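Local atomic coordinates of TipC2 (Streptococcus intermedius B196, PDB entry 6DHX), a protein that probably acts as an immunity protein that protects the bacterium from an antibacterial toxin exported by a type VII secretion system. Residues K19-D23 and Y110-R115; I92-K96 and H157-V162; Y60-Y65 and K76-F81; Y65-A69 and K165-D169. One frame throughout, in Å; residues are numbered along the deposited sequence.

Contact 1. Residues K19-D23 and Y110-R115. With SO4 (sulfate ion), chain D.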
# COMPACT_ATOMS: atom_id res chain seq x y z
N LYS A 19 14.74 9.29 -5.16
CA LYS A 19 14.47 10.67 -4.76
C LYS A 19 13.54 10.75 -3.55
O LYS A 19 13.40 11.85 -2.95
CB LYS A 19 13.87 11.47 -5.95
CG LYS A 19 14.86 11.77 -7.10
CD LYS A 19 14.39 12.96 -7.95
CE LYS A 19 15.24 13.18 -9.21
NZ LYS A 19 14.99 14.56 -9.83
N ASN A 20 12.96 9.64 -3.16
CA ASN A 20 12.07 9.55 -2.02
C ASN A 20 12.01 8.09 -1.55
O ASN A 20 12.54 7.18 -2.20
CB ASN A 20 10.66 10.06 -2.38
CG ASN A 20 10.09 9.29 -3.54
OD1 ASN A 20 9.86 8.09 -3.41
ND2 ASN A 20 9.89 9.97 -4.69
N ILE A 21 11.30 7.88 -0.44
CA ILE A 21 11.30 6.56 0.18
C ILE A 21 10.60 5.53 -0.68
O ILE A 21 10.94 4.34 -0.62
CB ILE A 21 10.65 6.64 1.59
CG1 ILE A 21 10.91 5.34 2.35
CG2 ILE A 21 9.11 6.97 1.49
CD1 ILE A 21 10.68 5.50 3.89
N PHE A 22 9.64 5.95 -1.51
CA PHE A 22 8.94 4.99 -2.37
C PHE A 22 9.85 4.55 -3.52
O PHE A 22 9.84 3.37 -3.89
CB PHE A 22 7.63 5.60 -2.91
CG PHE A 22 6.76 6.10 -1.77
CD1 PHE A 22 6.12 5.18 -0.93
CD2 PHE A 22 6.71 7.44 -1.46
CE1 PHE A 22 5.40 5.60 0.20
CE2 PHE A 22 5.99 7.89 -0.31
CZ PHE A 22 5.34 6.95 0.50
N ASP A 23 10.61 5.47 -4.11
CA ASP A 23 11.65 5.07 -5.07
C ASP A 23 12.60 4.06 -4.43
O ASP A 23 13.09 3.13 -5.08
CB ASP A 23 12.52 6.25 -5.51
CG ASP A 23 11.85 7.19 -6.49
OD1 ASP A 23 10.90 6.83 -7.22
OD2 ASP A 23 12.34 8.36 -6.55
N TYR A 110 2.09 4.70 -5.53
CA TYR A 110 3.18 5.58 -5.92
C TYR A 110 3.55 5.26 -7.37
O TYR A 110 4.03 4.16 -7.66
CB TYR A 110 4.37 5.39 -5.00
CG TYR A 110 5.57 6.14 -5.51
CD1 TYR A 110 5.66 7.52 -5.31
CD2 TYR A 110 6.59 5.48 -6.21
CE1 TYR A 110 6.75 8.22 -5.77
CE2 TYR A 110 7.71 6.17 -6.67
CZ TYR A 110 7.78 7.55 -6.44
OH TYR A 110 8.84 8.32 -6.86
N THR A 111 3.35 6.24 -8.27
CA THR A 111 3.59 6.06 -9.69
C THR A 111 5.00 6.60 -9.99
O THR A 111 5.33 7.73 -9.62
CB THR A 111 2.53 6.75 -10.55
OG1 THR A 111 2.08 8.01 -9.96
CG2 THR A 111 1.30 5.81 -10.63
N ARG A 112 5.83 5.74 -10.57
CA ARG A 112 7.24 6.06 -10.80
C ARG A 112 7.42 7.21 -11.77
O ARG A 112 8.32 8.04 -11.59
CB ARG A 112 7.97 4.82 -11.35
CG ARG A 112 8.21 3.79 -10.23
CD ARG A 112 9.52 4.11 -9.50
NE ARG A 112 10.70 3.87 -10.34
CZ ARG A 112 11.95 4.10 -9.94
NH1 ARG A 112 12.15 4.65 -8.73
NH2 ARG A 112 12.99 3.77 -10.77
N GLN A 113 6.62 7.25 -12.82
CA GLN A 113 6.93 8.17 -13.91
C GLN A 113 6.66 9.64 -13.57
O GLN A 113 7.24 10.50 -14.24
CB GLN A 113 6.19 7.81 -15.21
CG GLN A 113 6.59 6.38 -15.75
CD GLN A 113 8.11 6.18 -15.77
OE1 GLN A 113 8.83 6.96 -16.35
NE2 GLN A 113 8.58 5.17 -15.07
N ASP A 114 5.87 9.94 -12.54
CA ASP A 114 5.59 11.31 -12.15
C ASP A 114 5.89 11.51 -10.67
O ASP A 114 5.49 12.55 -10.09
CB ASP A 114 4.15 11.70 -12.51
CG ASP A 114 3.12 10.80 -11.82
OD1 ASP A 114 3.52 9.93 -11.02
OD2 ASP A 114 1.92 10.98 -12.10
N ARG A 115 6.60 10.55 -10.05
CA ARG A 115 6.98 10.59 -8.64
C ARG A 115 5.83 11.08 -7.77
O ARG A 115 5.95 12.05 -7.02
CB ARG A 115 8.23 11.46 -8.45
CG ARG A 115 9.49 10.79 -9.10
CD ARG A 115 10.84 11.46 -8.71
NE ARG A 115 11.95 11.16 -9.69
CZ ARG A 115 12.67 10.02 -9.73
NH1 ARG A 115 13.63 9.89 -10.64
NH2 ARG A 115 12.44 9.01 -8.89
S SO4 D . 11.64 3.26 -14.05
O1 SO4 D . 10.48 3.50 -13.20
O2 SO4 D . 12.24 4.50 -14.47
O3 SO4 D . 11.19 2.47 -15.19
O4 SO4 D . 12.63 2.60 -13.28
O HOH W 1 10.59 7.20 -10.18

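Contact 2. Residues I92-K96 and H157-V162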
# COMPACT_ATOMS: atom_id res chain seq x y z
N ILE A 92 0.76 0.31 -1.87
CA ILE A 92 0.64 -0.10 -0.47
C ILE A 92 -0.83 0.05 -0.12
O ILE A 92 -1.38 1.14 -0.27
CB ILE A 92 1.50 0.78 0.45
CG1 ILE A 92 2.99 0.65 0.06
CG2 ILE A 92 1.21 0.46 1.95
CD1 ILE A 92 3.84 1.82 0.63
N TYR A 93 -1.48 -1.01 0.34
CA TYR A 93 -2.87 -0.84 0.73
C TYR A 93 -3.17 -1.64 1.98
O TYR A 93 -2.46 -2.58 2.36
CB TYR A 93 -3.85 -1.20 -0.41
CG TYR A 93 -3.95 -2.66 -0.79
CD1 TYR A 93 -3.04 -3.23 -1.69
CD2 TYR A 93 -4.98 -3.46 -0.28
CE1 TYR A 93 -3.15 -4.58 -2.06
CE2 TYR A 93 -5.09 -4.79 -0.63
CZ TYR A 93 -4.18 -5.36 -1.52
OH TYR A 93 -4.32 -6.70 -1.88
N PHE A 94 -4.26 -1.24 2.64
CA PHE A 94 -4.66 -1.98 3.82
C PHE A 94 -6.16 -1.84 3.96
O PHE A 94 -6.80 -0.97 3.36
CB PHE A 94 -3.95 -1.49 5.08
CG PHE A 94 -4.20 -0.02 5.44
CD1 PHE A 94 -3.39 0.99 4.91
CD2 PHE A 94 -5.20 0.33 6.34
CE1 PHE A 94 -3.58 2.34 5.26
CE2 PHE A 94 -5.41 1.67 6.68
CZ PHE A 94 -4.58 2.68 6.17
N GLU A 95 -6.71 -2.77 4.74
CA GLU A 95 -8.16 -2.90 4.90
C GLU A 95 -8.50 -3.11 6.36
O GLU A 95 -7.74 -3.76 7.10
CB GLU A 95 -8.74 -4.07 4.05
CG GLU A 95 -8.39 -4.05 2.55
CD GLU A 95 -9.16 -5.09 1.73
OE1 GLU A 95 -9.83 -5.96 2.33
OE2 GLU A 95 -9.07 -5.06 0.48
N LYS A 96 -9.63 -2.55 6.77
CA LYS A 96 -10.08 -2.55 8.15
C LYS A 96 -11.59 -2.74 8.16
O LYS A 96 -12.31 -2.14 7.35
CB LYS A 96 -9.72 -1.24 8.86
CG LYS A 96 -9.90 -1.25 10.38
CD LYS A 96 -9.68 0.13 10.97
CE LYS A 96 -11.01 0.84 11.18
NZ LYS A 96 -11.91 0.09 12.10
N HIS A 157 -5.56 6.42 10.34
CA HIS A 157 -5.33 5.05 9.86
C HIS A 157 -4.10 5.00 8.96
O HIS A 157 -3.25 4.10 9.08
CB HIS A 157 -6.56 4.53 9.09
CG HIS A 157 -7.75 4.25 9.97
ND1 HIS A 157 -7.68 3.43 11.07
CD2 HIS A 157 -9.03 4.69 9.90
CE1 HIS A 157 -8.86 3.39 11.67
NE2 HIS A 157 -9.70 4.14 10.97
N TYR A 158 -3.96 5.98 8.08
CA TYR A 158 -2.80 6.06 7.20
C TYR A 158 -1.51 6.21 8.01
O TYR A 158 -0.52 5.51 7.78
CB TYR A 158 -2.98 7.24 6.22
CG TYR A 158 -1.77 7.37 5.34
CD1 TYR A 158 -1.71 6.67 4.14
CD2 TYR A 158 -0.69 8.17 5.71
CE1 TYR A 158 -0.60 6.75 3.32
CE2 TYR A 158 0.46 8.25 4.90
CZ TYR A 158 0.48 7.54 3.69
OH TYR A 158 1.59 7.61 2.86
N GLU A 159 -1.53 7.11 9.00
CA GLU A 159 -0.35 7.30 9.85
C GLU A 159 -0.00 6.01 10.58
O GLU A 159 1.17 5.63 10.67
CB GLU A 159 -0.60 8.44 10.84
CG GLU A 159 0.43 8.57 11.97
CD GLU A 159 1.82 8.97 11.49
OE1 GLU A 159 1.95 9.57 10.39
OE2 GLU A 159 2.79 8.73 12.25
N LYS A 160 -1.01 5.32 11.09
CA LYS A 160 -0.76 4.12 11.89
C LYS A 160 -0.20 2.97 11.05
O LYS A 160 0.73 2.28 11.48
CB LYS A 160 -2.06 3.70 12.56
CG LYS A 160 -1.89 2.51 13.50
CD LYS A 160 -3.27 2.21 14.13
CE LYS A 160 -3.31 0.84 14.78
NZ LYS A 160 -2.23 0.68 15.78
N ILE A 161 -0.78 2.74 9.88
CA ILE A 161 -0.40 1.57 9.09
C ILE A 161 0.70 1.89 8.11
O ILE A 161 1.66 1.12 7.98
CB ILE A 161 -1.62 0.98 8.36
CG1 ILE A 161 -2.70 0.57 9.37
CG2 ILE A 161 -1.16 -0.19 7.42
CD1 ILE A 161 -2.22 -0.48 10.42
N VAL A 162 0.56 2.96 7.32
CA VAL A 162 1.61 3.21 6.32
C VAL A 162 2.87 3.76 7.00
O VAL A 162 3.97 3.28 6.74
CB VAL A 162 1.15 4.16 5.19
CG1 VAL A 162 2.35 4.48 4.22
CG2 VAL A 162 0.01 3.51 4.38

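Contact 3. Residues Y60-Y65 and K76-F81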
# COMPACT_ATOMS: atom_id res chain seq x y z
N TYR A 60 5.46 -11.20 -10.59
CA TYR A 60 5.77 -9.99 -9.81
C TYR A 60 5.71 -10.28 -8.33
O TYR A 60 5.03 -11.21 -7.92
CB TYR A 60 4.78 -8.86 -10.13
CG TYR A 60 3.35 -9.13 -9.73
CD1 TYR A 60 2.87 -8.77 -8.47
CD2 TYR A 60 2.44 -9.67 -10.65
CE1 TYR A 60 1.54 -8.96 -8.13
CE2 TYR A 60 1.09 -9.88 -10.29
CZ TYR A 60 0.67 -9.51 -9.03
OH TYR A 60 -0.64 -9.66 -8.62
N PRO A 61 6.50 -9.55 -7.53
CA PRO A 61 6.49 -9.76 -6.08
C PRO A 61 5.34 -9.00 -5.43
O PRO A 61 4.96 -7.89 -5.85
CB PRO A 61 7.85 -9.19 -5.63
CG PRO A 61 8.11 -8.08 -6.60
CD PRO A 61 7.40 -8.44 -7.92
N SER A 62 4.77 -9.63 -4.42
CA SER A 62 3.69 -9.08 -3.62
C SER A 62 3.98 -9.44 -2.17
O SER A 62 4.36 -10.59 -1.90
CB SER A 62 2.35 -9.66 -4.10
OG SER A 62 1.25 -9.22 -3.33
N ILE A 63 3.84 -8.46 -1.27
CA ILE A 63 4.18 -8.61 0.14
C ILE A 63 2.87 -8.63 0.91
O ILE A 63 2.00 -7.77 0.68
CB ILE A 63 5.06 -7.44 0.62
CG1 ILE A 63 6.27 -7.21 -0.33
CG2 ILE A 63 5.45 -7.61 2.08
CD1 ILE A 63 7.18 -8.48 -0.56
N LEU A 64 2.72 -9.58 1.81
CA LEU A 64 1.48 -9.71 2.58
C LEU A 64 1.84 -9.81 4.05
O LEU A 64 2.63 -10.69 4.44
CB LEU A 64 0.71 -11.01 2.16
CG LEU A 64 -0.64 -11.22 2.85
CD1 LEU A 64 -1.60 -10.08 2.34
CD2 LEU A 64 -1.27 -12.58 2.54
N TYR A 65 1.27 -8.93 4.88
CA TYR A 65 1.55 -9.03 6.31
C TYR A 65 0.92 -10.29 6.89
O TYR A 65 -0.24 -10.61 6.60
CB TYR A 65 1.05 -7.79 7.07
CG TYR A 65 2.11 -6.73 7.05
CD1 TYR A 65 2.37 -6.01 5.88
CD2 TYR A 65 2.90 -6.49 8.18
CE1 TYR A 65 3.41 -5.04 5.82
CE2 TYR A 65 3.94 -5.55 8.14
CZ TYR A 65 4.18 -4.83 6.96
OH TYR A 65 5.18 -3.90 6.92
N LYS A 76 -6.01 -6.85 6.42
CA LYS A 76 -5.05 -7.07 5.34
C LYS A 76 -4.13 -5.86 5.25
O LYS A 76 -4.58 -4.72 5.33
CB LYS A 76 -5.76 -7.27 3.99
CG LYS A 76 -4.83 -7.66 2.86
CD LYS A 76 -5.64 -8.14 1.65
CE LYS A 76 -4.71 -8.70 0.60
NZ LYS A 76 -5.48 -9.21 -0.61
N ILE A 77 -2.84 -6.13 5.03
CA ILE A 77 -1.88 -5.08 4.70
C ILE A 77 -0.98 -5.68 3.64
O ILE A 77 -0.40 -6.75 3.84
CB ILE A 77 -1.05 -4.62 5.93
CG1 ILE A 77 -1.92 -4.27 7.14
CG2 ILE A 77 -0.10 -3.45 5.52
CD1 ILE A 77 -1.13 -4.19 8.48
N ALA A 78 -0.84 -5.00 2.50
CA ALA A 78 -0.16 -5.63 1.38
C ALA A 78 0.60 -4.58 0.57
O ALA A 78 0.27 -3.39 0.59
CB ALA A 78 -1.16 -6.39 0.50
N ILE A 79 1.66 -5.04 -0.10
CA ILE A 79 2.43 -4.19 -1.02
C ILE A 79 2.54 -4.93 -2.33
O ILE A 79 3.07 -6.03 -2.36
CB ILE A 79 3.84 -3.87 -0.49
CG1 ILE A 79 3.80 -3.38 0.97
CG2 ILE A 79 4.50 -2.84 -1.43
CD1 ILE A 79 5.21 -3.27 1.61
N ASP A 80 2.04 -4.34 -3.41
CA ASP A 80 2.17 -4.94 -4.74
C ASP A 80 3.15 -4.12 -5.57
O ASP A 80 3.13 -2.90 -5.50
CB ASP A 80 0.82 -4.98 -5.48
CG ASP A 80 -0.10 -6.05 -4.95
OD1 ASP A 80 0.40 -7.07 -4.49
OD2 ASP A 80 -1.34 -5.85 -4.92
N PHE A 81 3.96 -4.79 -6.38
CA PHE A 81 4.92 -4.12 -7.26
C PHE A 81 4.55 -4.35 -8.72
O PHE A 81 4.31 -5.50 -9.10
CB PHE A 81 6.32 -4.69 -7.00
CG PHE A 81 6.86 -4.30 -5.67
CD1 PHE A 81 6.50 -5.00 -4.53
CD2 PHE A 81 7.69 -3.18 -5.54
CE1 PHE A 81 6.97 -4.64 -3.24
CE2 PHE A 81 8.16 -2.79 -4.27
CZ PHE A 81 7.78 -3.52 -3.11
O HOH W 2 -2.31 -9.05 5.52

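Contact 4. Residues Y65-A69 and K165-D169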
# COMPACT_ATOMS: atom_id res chain seq x y z
N TYR A 65 1.27 -8.93 4.88
CA TYR A 65 1.55 -9.03 6.31
C TYR A 65 0.92 -10.29 6.89
O TYR A 65 -0.24 -10.61 6.60
CB TYR A 65 1.05 -7.79 7.07
CG TYR A 65 2.11 -6.73 7.05
CD1 TYR A 65 2.37 -6.01 5.88
CD2 TYR A 65 2.90 -6.49 8.18
CE1 TYR A 65 3.41 -5.04 5.82
CE2 TYR A 65 3.94 -5.55 8.14
CZ TYR A 65 4.18 -4.83 6.96
OH TYR A 65 5.18 -3.90 6.92
N LYS A 66 1.70 -10.99 7.72
CA LYS A 66 1.23 -12.20 8.40
C LYS A 66 0.18 -11.85 9.45
O LYS A 66 0.18 -10.77 10.03
CB LYS A 66 2.41 -12.91 9.10
CG LYS A 66 3.53 -13.41 8.15
CD LYS A 66 4.77 -13.91 8.93
CE LYS A 66 5.86 -14.46 7.99
NZ LYS A 66 7.13 -14.87 8.77
N ASP A 67 -0.71 -12.80 9.71
CA ASP A 67 -1.76 -12.59 10.70
C ASP A 67 -1.20 -12.19 12.06
O ASP A 67 -1.76 -11.31 12.73
CB ASP A 67 -2.62 -13.84 10.80
CG ASP A 67 -3.32 -14.17 9.50
OD1 ASP A 67 -3.59 -13.23 8.71
OD2 ASP A 67 -3.61 -15.36 9.28
N ILE A 68 -0.08 -12.81 12.49
CA ILE A 68 0.59 -12.43 13.75
C ILE A 68 0.91 -10.94 13.78
O ILE A 68 0.99 -10.33 14.86
CB ILE A 68 1.87 -13.27 13.98
CG1 ILE A 68 2.74 -12.69 15.09
CG2 ILE A 68 2.75 -13.33 12.76
CD1 ILE A 68 2.34 -13.07 16.48
N ALA A 69 1.11 -10.33 12.61
CA ALA A 69 1.55 -8.95 12.50
C ALA A 69 0.41 -7.97 12.27
O ALA A 69 0.68 -6.79 12.05
CB ALA A 69 2.56 -8.80 11.35
N LYS A 165 3.98 1.54 10.48
CA LYS A 165 4.15 0.11 10.34
C LYS A 165 4.91 -0.21 9.06
O LYS A 165 6.07 -0.66 9.13
CB LYS A 165 2.79 -0.61 10.40
CG LYS A 165 2.88 -2.14 10.49
CD LYS A 165 1.49 -2.69 10.84
CE LYS A 165 1.50 -4.19 10.94
NZ LYS A 165 2.36 -4.70 12.07
N VAL A 166 4.31 0.03 7.89
CA VAL A 166 4.96 -0.39 6.63
C VAL A 166 6.28 0.33 6.43
O VAL A 166 7.31 -0.29 6.13
CB VAL A 166 4.03 -0.15 5.42
CG1 VAL A 166 4.81 -0.47 4.11
CG2 VAL A 166 2.73 -0.99 5.55
N LEU A 167 6.27 1.66 6.54
CA LEU A 167 7.51 2.39 6.25
C LEU A 167 8.50 2.24 7.39
O LEU A 167 9.73 2.22 7.17
CB LEU A 167 7.23 3.87 5.95
CG LEU A 167 6.42 4.13 4.66
CD1 LEU A 167 6.23 5.65 4.44
CD2 LEU A 167 7.14 3.50 3.40
N LYS A 168 8.02 2.12 8.62
CA LYS A 168 8.94 1.88 9.74
C LYS A 168 9.59 0.50 9.59
O LYS A 168 10.79 0.32 9.86
CB LYS A 168 8.16 1.99 11.05
CG LYS A 168 9.05 1.95 12.28
CD LYS A 168 8.20 2.04 13.54
CE LYS A 168 9.05 2.29 14.78
NZ LYS A 168 8.18 2.45 15.98
N ASP A 169 8.82 -0.48 9.11
CA ASP A 169 9.36 -1.81 8.81
C ASP A 169 10.42 -1.74 7.72
O ASP A 169 11.45 -2.41 7.81
CB ASP A 169 8.25 -2.77 8.35
CG ASP A 169 7.44 -3.32 9.50
OD1 ASP A 169 7.84 -3.13 10.66
OD2 ASP A 169 6.40 -3.95 9.25
O HOH W 3 7.15 -3.06 4.88

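Contact 1. Residues K19-D23 and Y110-R115
The ring of Tyr110 lies under the CB of Phe22, which sits 3.5 Å from its centroid and 16° off the ring normal, a CH-pi contact over the face. The two rings themselves, with planes at 28° and centroids 5.4 Å apart, are slid so far that they barely overlap. At the far end of the tyrosine the contact turns polar: Asn20 ND2 donates to Tyr110 OH at 2.9 Å, and Tyr110 OH donates in turn to Asp23 OD1 at 2.6 Å. Asn20 is also the N-cap, its OD1 accepting from Asp23 N at 2.8 Å, so a single side chain caps the helix and ties it to strand 102-111. Asp23 illustrates how a carboxylate can gather two arginines. Its OD1 meets Arg112 NH1 at 2.9 Å and its OD2 meets Arg115 NH2 at 2.4 Å, both salt bridges, while Arg112 turns its NE and NH2 to a sulfate ion, probably from the crystallisation liquor. Lys19 CD lies over one face of the Arg115 guanidinium. The contact thus fastens the start of helix 21-32 to the end of strand 102-111 and the turn leading into strand 116-127; Phe22 continues inward onto Ile90 and Ile92 of strand 89-99.

Contact 2. Residues I92-K96 and H157-V162
The Phe94 side chain, at chi1 61° (p) and chi2 -88°, stands out from the strand toward the helix, and Ile161 lies over one face of its ring, the CB of Ile161 standing 3.8 Å from the Phe94 ring centroid and 7° off the normal. With chi1 in the m well, Ile161 CG2 comes to 3.6 Å from Phe94 CD1. The t rotamer of Val162 places its CG2 within 3.9 Å of Phe94 CE1 and 4.1 Å of Ile92 CG2, bridging two strand residues. At the other end Lys96 runs extended through chi2 and then bends, chi3 being 98°, so that its CE comes to 3.4 Å from His157 CE1. His157 ND1 is hydrogen-bonded to Tyr74. No hydrogen bond joins the segments: the contact is packing, apolar around Phe94 and passing to Lys96 and His157 at its partly exposed end. Segment 157-162 of helix 151-173 runs at 115° to segment 92-96 of strand 89-99, their axes approaching to 9.7 Å, and that strand lies between strands 74-82 and 102-111.

Contact 3. Residues Y60-Y65 and K76-F81
This is antiparallel strand pairing between the two arms of a beta hairpin, strands 59-65 and 74-82, within the large sheet of the protein. Ile63 and Ile79 form a hydrogen-bonded pair, Ile63 N to Ile79 O at 2.8 Å and Ile79 N to Ile63 O at 2.9 Å; Ser62 with Asp80 and Leu64 with Ala78 are the non-hydrogen-bonded pairs beside it. The ladder continues through Tyr65 N to Ile77 O at 2.9 Å and, more loosely, Phe81 N to Pro61 O at 3.3 Å. Between Tyr65 and Ile77 the return bond is mediated by a water, which donates to Tyr65 O at 2.8 Å and accepts from Ile77 N at 3.0 Å. One face is mixed: Ser62 OG donates to Asp80 OD1 at 2.6 Å, and Leu64 CD1 lies 4.1 Å from Ala78 CB. On the other, Ile63 CB packs 3.9 Å from Ile79 CB, and Ile63 CG1 meets the edge of the Phe81 ring, with CE1 at 3.9 Å. The whole is an antiparallel beta hairpin, with Ile77 and Ile79 packing on helix 151-173 at Lys165 and Val166.

Contact 4. Residues Y65-A69 and K165-D169
Two polar bonds, each between a side chain on one segment and a distinct partner on the other, anchor the end of strand 59-65 and the loop after it to helix 151-173. Tyr65 OH donates to Asp169 OD2 at 2.6 Å, and the same hydroxyl accepts from a water at 3.0 Å. That water also donates to Val166 O, again at 3.0 Å, so the phenol has both a donor and an acceptor role filled, and the helix is gripped directly through a carboxylate and, by way of the water, through the carbonyl of Val166. The second bond runs from Lys165 NZ to Ala69 O at 2.7 Å. It lets a charged ammonium satisfy the carbonyl at the end of the 3-10 segment 67-69, whose own turn is closed by Ala69 N to Lys66 O at 2.8 Å. Apolar atoms fill the space between these bonds: Lys165 CE lies 3.9 Å from Tyr65 CD2, and Tyr65 CE1 is 4.1 Å from Val166 CG2. Asp169 thus reaches the strand end and Lys165 the loop. The chemistry implies a largely buried tie in which the two charged side chains that make the contact, Lys165 and Asp169, each meet a neutral partner rather than an opposite charge.

The four contacts illustrate how one sheet is assembled and packed against two helices, 21-32 and 151-173. Helix 151-173 serves both contact 2 and contact 4, whose centres are about 10 Å apart, and contacts 3 and 4 share Tyr65. Val166 joins three of them, its CG2 lying 3.8 Å from Ile77 CG2 and 4.2 Å from Ile92 CG2. Contacts 2 and 3 meet through neighbouring strands, with Tyr93 O 2.9 Å from Ala78 N. Contact 1 lies farther off, about 21 Å from contact 4 between centres, yet Phe22 CE1 approaches Ile92 CD1 at 4.1 Å and Leu167 CD2 at 4.2 Å. The sulfate at contact 1, probably from the crystallisation liquor, marks no known site.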